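Local coordinates for amidohydrolase 3 domain-containing protein (Pyrococcus furiosus, PDB 3ICJ) that binds two zinc ions and probably hydrolyses carbon-nitrogen bonds other than peptide bonds, as a member of the amidohydrolase family whose own substrate is not established, at residues K91-F97 / E493-R499; M37-I41 / A74-A78. One frame throughout, in Å; residues are numbered along the deposited sequence.

Contact 1: K91-F97 / E493-R499; sequences KFVMPAF and EYIILDR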
ATOM      1  N   LYS A  91     -28.272  10.924   6.877  1.00 37.64           N
ATOM      2  CA  LYS A  91     -26.837  10.726   6.667  1.00 37.84           C
ATOM      3  C   LYS A  91     -26.558   9.931   5.399  1.00 38.40           C
ATOM      4  O   LYS A  91     -27.460   9.313   4.817  1.00 36.93           O
ATOM      5  CB  LYS A  91     -26.176  10.043   7.869  1.00 36.68           C
ATOM      6  CG  LYS A  91     -25.897  10.984   9.037  1.00 35.56           C
ATOM      7  CD  LYS A  91     -25.190  10.234  10.163  1.00 44.31           C
ATOM      8  CE  LYS A  91     -25.420  10.892  11.507  1.00 52.47           C
ATOM      9  NZ  LYS A  91     -26.837  10.728  11.949  1.00 59.99           N
ATOM     10  N   PHE A  92     -25.301   9.943   4.982  1.00 35.58           N
ATOM     11  CA  PHE A  92     -24.886   9.265   3.752  1.00 38.79           C
ATOM     12  C   PHE A  92     -24.106   7.976   4.027  1.00 36.50           C
ATOM     13  O   PHE A  92     -23.328   7.906   4.972  1.00 42.11           O
ATOM     14  CB  PHE A  92     -24.080  10.217   2.861  1.00 36.72           C
ATOM     15  CG  PHE A  92     -24.863  11.435   2.413  1.00 43.08           C
ATOM     16  CD1 PHE A  92     -25.502  11.449   1.174  1.00 46.31           C
ATOM     17  CD2 PHE A  92     -24.974  12.556   3.232  1.00 41.45           C
ATOM     18  CE1 PHE A  92     -26.253  12.564   0.766  1.00 35.73           C
ATOM     19  CE2 PHE A  92     -25.708  13.673   2.827  1.00 49.53           C
ATOM     20  CZ  PHE A  92     -26.345  13.674   1.591  1.00 46.13           C
ATOM     21  N   VAL A  93     -24.354   6.950   3.218  1.00 36.49           N
ATOM     22  CA  VAL A  93     -23.588   5.704   3.283  1.00 38.29           C
ATOM     23  C   VAL A  93     -22.864   5.509   1.934  1.00 33.57           C
ATOM     24  O   VAL A  93     -23.373   5.919   0.892  1.00 34.63           O
ATOM     25  CB  VAL A  93     -24.498   4.496   3.620  1.00 36.97           C
ATOM     26  CG1 VAL A  93     -23.717   3.193   3.678  1.00 32.80           C
ATOM     27  CG2 VAL A  93     -25.237   4.704   4.956  1.00 37.57           C
ATOM     28  N   MET A  94     -21.681   4.898   1.962  1.00 33.98           N
ATOM     29  CA  MET A  94     -20.972   4.505   0.716  1.00 29.97           C
ATOM     30  C   MET A  94     -20.148   3.225   0.953  1.00 35.73           C
ATOM     31  O   MET A  94     -19.832   2.909   2.112  1.00 34.81           O
ATOM     32  CB  MET A  94     -20.086   5.679   0.206  1.00 33.44           C
ATOM     33  CG  MET A  94     -18.812   6.019   1.049  1.00 33.43           C
ATOM     34  SD  MET A  94     -17.646   7.193   0.248  1.00 28.99           S
ATOM     35  CE  MET A  94     -16.653   6.045  -0.718  1.00 36.58           C
ATOM     36  N   PRO A  95     -19.783   2.487  -0.129  1.00 30.55           N
ATOM     37  CA  PRO A  95     -18.878   1.351   0.059  1.00 34.29           C
ATOM     38  C   PRO A  95     -17.588   1.838   0.714  1.00 36.12           C
ATOM     39  O   PRO A  95     -17.116   2.957   0.409  1.00 31.09           O
ATOM     40  CB  PRO A  95     -18.604   0.872  -1.381  1.00 33.67           C
ATOM     41  CG  PRO A  95     -19.787   1.375  -2.172  1.00 36.85           C
ATOM     42  CD  PRO A  95     -20.092   2.708  -1.559  1.00 34.04           C
ATOM     43  N   ALA A  96     -17.059   1.042   1.645  1.00 36.53           N
ATOM     44  CA  ALA A  96     -15.818   1.386   2.304  1.00 35.24           C
ATOM     45  C   ALA A  96     -14.662   1.408   1.301  1.00 37.81           C
ATOM     46  O   ALA A  96     -14.720   0.762   0.240  1.00 34.71           O
ATOM     47  CB  ALA A  96     -15.525   0.427   3.462  1.00 29.00           C
ATOM     48  N   PHE A  97     -13.639   2.193   1.624  1.00 32.18           N
ATOM     49  CA  PHE A  97     -12.458   2.279   0.777  1.00 34.26           C
ATOM     50  C   PHE A  97     -11.727   0.945   0.741  1.00 31.05           C
ATOM     51  O   PHE A  97     -11.770   0.175   1.701  1.00 35.27           O
ATOM     52  CB  PHE A  97     -11.529   3.397   1.245  1.00 32.46           C
ATOM     53  CG  PHE A  97     -12.096   4.774   1.026  1.00 37.04           C
ATOM     54  CD1 PHE A  97     -12.165   5.311  -0.248  1.00 42.16           C
ATOM     55  CD2 PHE A  97     -12.589   5.519   2.101  1.00 34.77           C
ATOM     56  CE1 PHE A  97     -12.719   6.583  -0.471  1.00 36.32           C
ATOM     57  CE2 PHE A  97     -13.122   6.814   1.891  1.00 35.43           C
ATOM     58  CZ  PHE A  97     -13.192   7.330   0.598  1.00 37.02           C
ATOM     59  N   GLU A 493     -19.356  -3.886   3.434  1.00 36.23           N
ATOM     60  CA  GLU A 493     -18.324  -3.002   3.958  1.00 36.84           C
ATOM     61  C   GLU A 493     -18.761  -1.602   3.573  1.00 35.47           C
ATOM     62  O   GLU A 493     -18.762  -1.234   2.399  1.00 36.58           O
ATOM     63  CB  GLU A 493     -16.927  -3.338   3.396  1.00 38.93           C
ATOM     64  CG  GLU A 493     -16.451  -4.781   3.616  1.00 35.38           C
ATOM     65  CD  GLU A 493     -16.063  -5.109   5.053  1.00 29.72           C
ATOM     66  OE1 GLU A 493     -16.133  -4.226   5.940  1.00 36.39           O
ATOM     67  OE2 GLU A 493     -15.690  -6.268   5.295  1.00 34.16           O
ATOM     68  N   TYR A 494     -19.209  -0.848   4.567  1.00 34.22           N
ATOM     69  CA  TYR A 494     -19.748   0.472   4.322  1.00 34.63           C
ATOM     70  C   TYR A 494     -19.233   1.458   5.332  1.00 35.33           C
ATOM     71  O   TYR A 494     -18.845   1.082   6.448  1.00 32.96           O
ATOM     72  CB  TYR A 494     -21.290   0.453   4.355  1.00 34.90           C
ATOM     73  CG  TYR A 494     -21.878   0.043   5.699  1.00 37.19           C
ATOM     74  CD1 TYR A 494     -22.144   0.992   6.692  1.00 38.67           C
ATOM     75  CD2 TYR A 494     -22.200  -1.291   5.962  1.00 35.90           C
ATOM     76  CE1 TYR A 494     -22.687   0.621   7.913  1.00 42.05           C
ATOM     77  CE2 TYR A 494     -22.751  -1.672   7.185  1.00 42.12           C
ATOM     78  CZ  TYR A 494     -22.991  -0.715   8.152  1.00 47.05           C
ATOM     79  OH  TYR A 494     -23.532  -1.097   9.356  1.00 53.92           O
ATOM     80  N   ILE A 495     -19.266   2.733   4.961  1.00 35.67           N
ATOM     81  CA  ILE A 495     -18.948   3.782   5.916  1.00 35.43           C
ATOM     82  C   ILE A 495     -20.091   4.797   5.924  1.00 37.67           C
ATOM     83  O   ILE A 495     -20.805   4.940   4.931  1.00 36.14           O
ATOM     84  CB  ILE A 495     -17.569   4.456   5.629  1.00 38.15           C
ATOM     85  CG1 ILE A 495     -17.505   4.983   4.189  1.00 39.24           C
ATOM     86  CG2 ILE A 495     -16.429   3.481   5.932  1.00 31.55           C
ATOM     87  CD1 ILE A 495     -16.262   5.806   3.858  1.00 42.92           C
ATOM     88  N   ILE A 496     -20.269   5.469   7.057  1.00 34.93           N
ATOM     89  CA  ILE A 496     -21.359   6.431   7.241  1.00 39.37           C
ATOM     90  C   ILE A 496     -20.769   7.839   7.365  1.00 39.81           C
ATOM     91  O   ILE A 496     -19.885   8.083   8.179  1.00 37.24           O
ATOM     92  CB  ILE A 496     -22.233   6.084   8.483  1.00 36.48           C
ATOM     93  CG1 ILE A 496     -22.791   4.651   8.366  1.00 37.76           C
ATOM     94  CG2 ILE A 496     -23.362   7.117   8.682  1.00 37.74           C
ATOM     95  CD1 ILE A 496     -23.423   4.118   9.648  1.00 42.71           C
ATOM     96  N   LEU A 497     -21.270   8.754   6.542  1.00 37.84           N
ATOM     97  CA  LEU A 497     -20.732  10.106   6.448  1.00 35.43           C
ATOM     98  C   LEU A 497     -21.834  11.142   6.740  1.00 33.76           C
ATOM     99  O   LEU A 497     -23.003  10.942   6.363  1.00 36.13           O
ATOM    100  CB  LEU A 497     -20.146  10.318   5.037  1.00 36.56           C
ATOM    101  CG  LEU A 497     -18.979   9.429   4.598  1.00 39.72           C
ATOM    102  CD1 LEU A 497     -18.811   9.474   3.099  1.00 39.36           C
ATOM    103  CD2 LEU A 497     -17.684   9.841   5.317  1.00 42.84           C
ATOM    104  N   ASP A 498     -21.461  12.218   7.435  1.00 36.04           N
ATOM    105  CA  ASP A 498     -22.357  13.356   7.671  1.00 41.91           C
ATOM    106  C   ASP A 498     -22.660  14.151   6.399  1.00 41.60           C
ATOM    107  O   ASP A 498     -23.778  14.609   6.218  1.00 40.47           O
ATOM    108  CB  ASP A 498     -21.776  14.303   8.730  1.00 45.55           C
ATOM    109  CG  ASP A 498     -21.769  13.696  10.116  1.00 48.17           C
ATOM    110  OD1 ASP A 498     -22.597  12.799  10.393  1.00 49.58           O
ATOM    111  OD2 ASP A 498     -20.929  14.119  10.934  1.00 56.59           O
ATOM    112  N   ARG A 499     -21.654  14.324   5.543  1.00 42.54           N
ATOM    113  CA  ARG A 499     -21.787  15.088   4.294  1.00 48.33           C
ATOM    114  C   ARG A 499     -21.853  14.163   3.072  1.00 46.86           C
ATOM    115  O   ARG A 499     -21.362  13.036   3.119  1.00 41.89           O
ATOM    116  CB  ARG A 499     -20.611  16.069   4.133  1.00 50.84           C
ATOM    117  CG  ARG A 499     -19.239  15.411   4.296  1.00 65.52           C
ATOM    118  CD  ARG A 499     -18.113  16.085   3.512  1.00 81.22           C
ATOM    119  NE  ARG A 499     -16.809  15.463   3.790  1.00 90.21           N
ATOM    120  CZ  ARG A 499     -16.331  14.374   3.185  1.00 90.58           C
ATOM    121  NH1 ARG A 499     -15.137  13.900   3.524  1.00 88.48           N
ATOM    122  NH2 ARG A 499     -17.035  13.753   2.245  1.00 88.58           N
TER
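The carbonyl oxygen of Phe92 takes the N-H of Leu497, with O to N 2.7 Å and an almost straight 174° at the hydrogen, and the CA of Ile496 adds a C-H...O contact to the same oxygen. Phe92 N answers to Leu497 O at 2.9 Å, and Met94 and Ile495 form the next hydrogen-bonded pair of this antiparallel ladder. At its end Ala96 N reaches Glu493 O from 50° above the carbonyl plane. Strand 92-102 passes here from the small beta-domain flanking the amidohydrolase barrel, where strand 44-49 borders it on its other edge, and runs on beside strand 236-244 toward zinc-binding His101. On one face Met94 and Ile495 lie alongside each other, Met94 CG to Ile495 CG1 3.6 Å. A chi1 of 55° tucks the CG1 branch of Ile495 in over its own backbone; its CD1 meets Phe97 CE2 at 3.8 Å, the two side chains crossing at about a right angle. Leu497 CD1 lies 3.8 Å from Met94 SD, and Trp443 of helix 442-451 touches both Met94 and Leu497. On the reverse face Val93 CG1 leans on Tyr494 CB at 3.7 Å. Lys91 runs beside Asp498, but its NZ stops 5.0 Å from OD1 of Asp498 and hydrogen-bonds to Leu88 O. The Glu493 carboxylate forms a salt bridge with Arg289.

Contact 2: M37-I41 / A74-A78; sequences MKALI and ALRIA
Met37, Ala39 and Ile41 all turn their CB atoms toward helix 74-78, each meeting a different part of it. Met37 is the long one. Its CG stands anti to the backbone N (chi1 180°) and the chain stays extended through chi2, then turns about the CG-SD bond, so that SD comes to rest 3.9 Å from Ala78 CA while CE touches Ile77 CG2, also at 3.9 Å. The Met37 and Ile77 side chains cross at about a right angle, methyl against methyl. Ala39, in the middle, brings the two backbones together: its CB lies 3.7 Å from Ala78 CB and equally close to Ala74 O, the carbonyl that accepts the helical N-H of Ala78. The axes of the two segments are 8.2 Å apart, consistent with alanines at 39, 74 and 78. Ile41 uses both branches. CG2 sits over Ala74 CB at 4.1 Å, and the CG1 branch brings CD1 to Leu75 CD1 at 4.2 Å. No hydrogen bond joins the segments; the side chains that meet are all apolar. Val59 from the adjoining strand 57-61 extends the seam under Met37 and Ala74, Ile85 from strand 84-87 under Ile41, Leu75 and Ala78, and Tyr67 meets Ile77. Strand and helix run nearly antiparallel, at 158°. The arrangement is that of an alpha-helix laid along one face of a mixed four-stranded beta-sheet, with inner strand 37-41 beneath it, in the small beta-rich part of an amidohydrolase fold.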
ATOM      1  N   MET A  37     -29.122  -9.308  11.625  1.00 54.24           N
ATOM      2  CA  MET A  37     -29.674  -8.569  10.493  1.00 46.39           C
ATOM      3  C   MET A  37     -29.851  -7.097  10.882  1.00 40.27           C
ATOM      4  O   MET A  37     -30.340  -6.797  11.969  1.00 40.49           O
ATOM      5  CB  MET A  37     -31.014  -9.167  10.015  1.00 41.91           C
ATOM      6  CG  MET A  37     -31.619  -8.400   8.821  1.00 48.74           C
ATOM      7  SD  MET A  37     -33.418  -8.452   8.619  1.00 49.03           S
ATOM      8  CE  MET A  37     -33.552  -9.467   7.164  1.00 53.78           C
ATOM      9  N   LYS A  38     -29.435  -6.192  10.001  1.00 39.38           N
ATOM     10  CA  LYS A  38     -29.705  -4.758  10.160  1.00 40.21           C
ATOM     11  C   LYS A  38     -30.211  -4.073   8.889  1.00 39.11           C
ATOM     12  O   LYS A  38     -29.774  -4.376   7.776  1.00 42.81           O
ATOM     13  CB  LYS A  38     -28.523  -3.986  10.785  1.00 41.65           C
ATOM     14  CG  LYS A  38     -27.162  -4.190  10.139  1.00 50.12           C
ATOM     15  CD  LYS A  38     -26.036  -3.597  10.998  1.00 60.13           C
ATOM     16  CE  LYS A  38     -25.880  -4.353  12.318  1.00 68.14           C
ATOM     17  NZ  LYS A  38     -24.953  -3.672  13.257  1.00 71.37           N
ATOM     18  N   ALA A  39     -31.162  -3.165   9.079  1.00 39.87           N
ATOM     19  CA  ALA A  39     -31.621  -2.298   8.024  1.00 41.64           C
ATOM     20  C   ALA A  39     -31.189  -0.864   8.346  1.00 38.66           C
ATOM     21  O   ALA A  39     -31.493  -0.343   9.416  1.00 42.16           O
ATOM     22  CB  ALA A  39     -33.145  -2.400   7.853  1.00 43.34           C
ATOM     23  N   LEU A  40     -30.440  -0.259   7.431  1.00 39.27           N
ATOM     24  CA  LEU A  40     -30.100   1.168   7.497  1.00 37.18           C
ATOM     25  C   LEU A  40     -31.138   1.888   6.646  1.00 38.70           C
ATOM     26  O   LEU A  40     -31.241   1.635   5.444  1.00 40.39           O
ATOM     27  CB  LEU A  40     -28.689   1.421   6.940  1.00 39.47           C
ATOM     28  CG  LEU A  40     -27.574   0.438   7.290  1.00 38.18           C
ATOM     29  CD1 LEU A  40     -26.331   0.777   6.484  1.00 44.77           C
ATOM     30  CD2 LEU A  40     -27.261   0.478   8.771  1.00 44.77           C
ATOM     31  N   ILE A  41     -31.925   2.766   7.269  1.00 33.00           N
ATOM     32  CA  ILE A  41     -33.070   3.418   6.601  1.00 37.12           C
ATOM     33  C   ILE A  41     -33.001   4.947   6.707  1.00 36.84           C
ATOM     34  O   ILE A  41     -32.130   5.471   7.409  1.00 39.20           O
ATOM     35  CB  ILE A  41     -34.432   2.889   7.147  1.00 35.26           C
ATOM     36  CG1 ILE A  41     -34.577   3.142   8.650  1.00 32.66           C
ATOM     37  CG2 ILE A  41     -34.602   1.378   6.857  1.00 36.13           C
ATOM     38  CD1 ILE A  41     -36.000   3.217   9.073  1.00 34.79           C
ATOM     39  N   ALA A  74     -37.152  -1.780   2.897  1.00 34.50           N
ATOM     40  CA  ALA A  74     -36.103  -2.181   3.834  1.00 34.11           C
ATOM     41  C   ALA A  74     -36.601  -2.256   5.289  1.00 30.88           C
ATOM     42  O   ALA A  74     -36.238  -3.168   6.032  1.00 32.33           O
ATOM     43  CB  ALA A  74     -34.928  -1.222   3.748  1.00 32.13           C
ATOM     44  N   LEU A  75     -37.423  -1.285   5.675  1.00 31.12           N
ATOM     45  CA  LEU A  75     -38.021  -1.263   7.001  1.00 28.22           C
ATOM     46  C   LEU A  75     -38.953  -2.469   7.190  1.00 33.22           C
ATOM     47  O   LEU A  75     -38.902  -3.152   8.220  1.00 37.63           O
ATOM     48  CB  LEU A  75     -38.738   0.070   7.234  1.00 29.15           C
ATOM     49  CG  LEU A  75     -39.502   0.275   8.539  1.00 38.18           C
ATOM     50  CD1 LEU A  75     -38.625  -0.009   9.757  1.00 41.59           C
ATOM     51  CD2 LEU A  75     -40.061   1.694   8.606  1.00 43.04           C
ATOM     52  N   ARG A  76     -39.771  -2.741   6.176  1.00 29.24           N
ATOM     53  CA  ARG A  76     -40.731  -3.841   6.215  1.00 33.38           C
ATOM     54  C   ARG A  76     -40.026  -5.208   6.275  1.00 23.65           C
ATOM     55  O   ARG A  76     -40.490  -6.098   6.973  1.00 27.79           O
ATOM     56  CB  ARG A  76     -41.671  -3.758   5.005  1.00 33.36           C
ATOM     57  CG  ARG A  76     -42.891  -4.664   5.046  1.00 50.42           C
ATOM     58  CD  ARG A  76     -44.057  -4.061   5.824  1.00 59.63           C
ATOM     59  NE  ARG A  76     -44.236  -4.708   7.121  1.00 64.36           N
ATOM     60  CZ  ARG A  76     -44.913  -5.841   7.312  1.00 72.58           C
ATOM     61  NH1 ARG A  76     -45.023  -6.341   8.538  0.50 67.09           N
ATOM     62  NH2 ARG A  76     -45.476  -6.479   6.284  1.00 66.72           N
ATOM     63  N   ILE A  77     -38.924  -5.366   5.538  1.00 27.49           N
ATOM     64  CA  ILE A  77     -38.155  -6.622   5.572  1.00 31.10           C
ATOM     65  C   ILE A  77     -37.619  -6.907   6.988  1.00 33.37           C
ATOM     66  O   ILE A  77     -37.782  -8.018   7.526  1.00 31.77           O
ATOM     67  CB  ILE A  77     -37.016  -6.641   4.517  1.00 30.95           C
ATOM     68  CG1 ILE A  77     -37.604  -6.658   3.103  1.00 31.25           C
ATOM     69  CG2 ILE A  77     -36.090  -7.870   4.713  1.00 34.94           C
ATOM     70  CD1 ILE A  77     -36.554  -6.553   1.959  1.00 26.73           C
ATOM     71  N   ALA A  78     -37.031  -5.883   7.598  1.00 34.40           N
ATOM     72  CA  ALA A  78     -36.464  -5.981   8.937  1.00 37.60           C
ATOM     73  C   ALA A  78     -37.525  -6.157  10.021  1.00 37.25           C
ATOM     74  O   ALA A  78     -37.277  -6.822  11.038  1.00 37.48           O
ATOM     75  CB  ALA A  78     -35.604  -4.770   9.227  1.00 38.75           C
TER

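Both contacts lie away from the zinc site, contact 2 farther out: its centre is about 35 Å from the chain centre against about 22 Å for contact 1. Contact 1 mixes buried residues (Val93, Met94) with exposed ones (Ile496, Asp498); no touching residue of contact 2 is exposed. Contact 1 joins strands nearly 400 residues apart through backbone hydrogen bonds, where strand 92-102 passes from the small domain toward the barrel. Contact 2 is local, a helix held on a sheet by apolar side-chain packing. They share no strand or helix, yet the Tyr494 ring reaches the sheet face turned away from helix 71-81, its CE1 3.9 Å from Leu40 CD1, so strand 37-41 is packed on both faces.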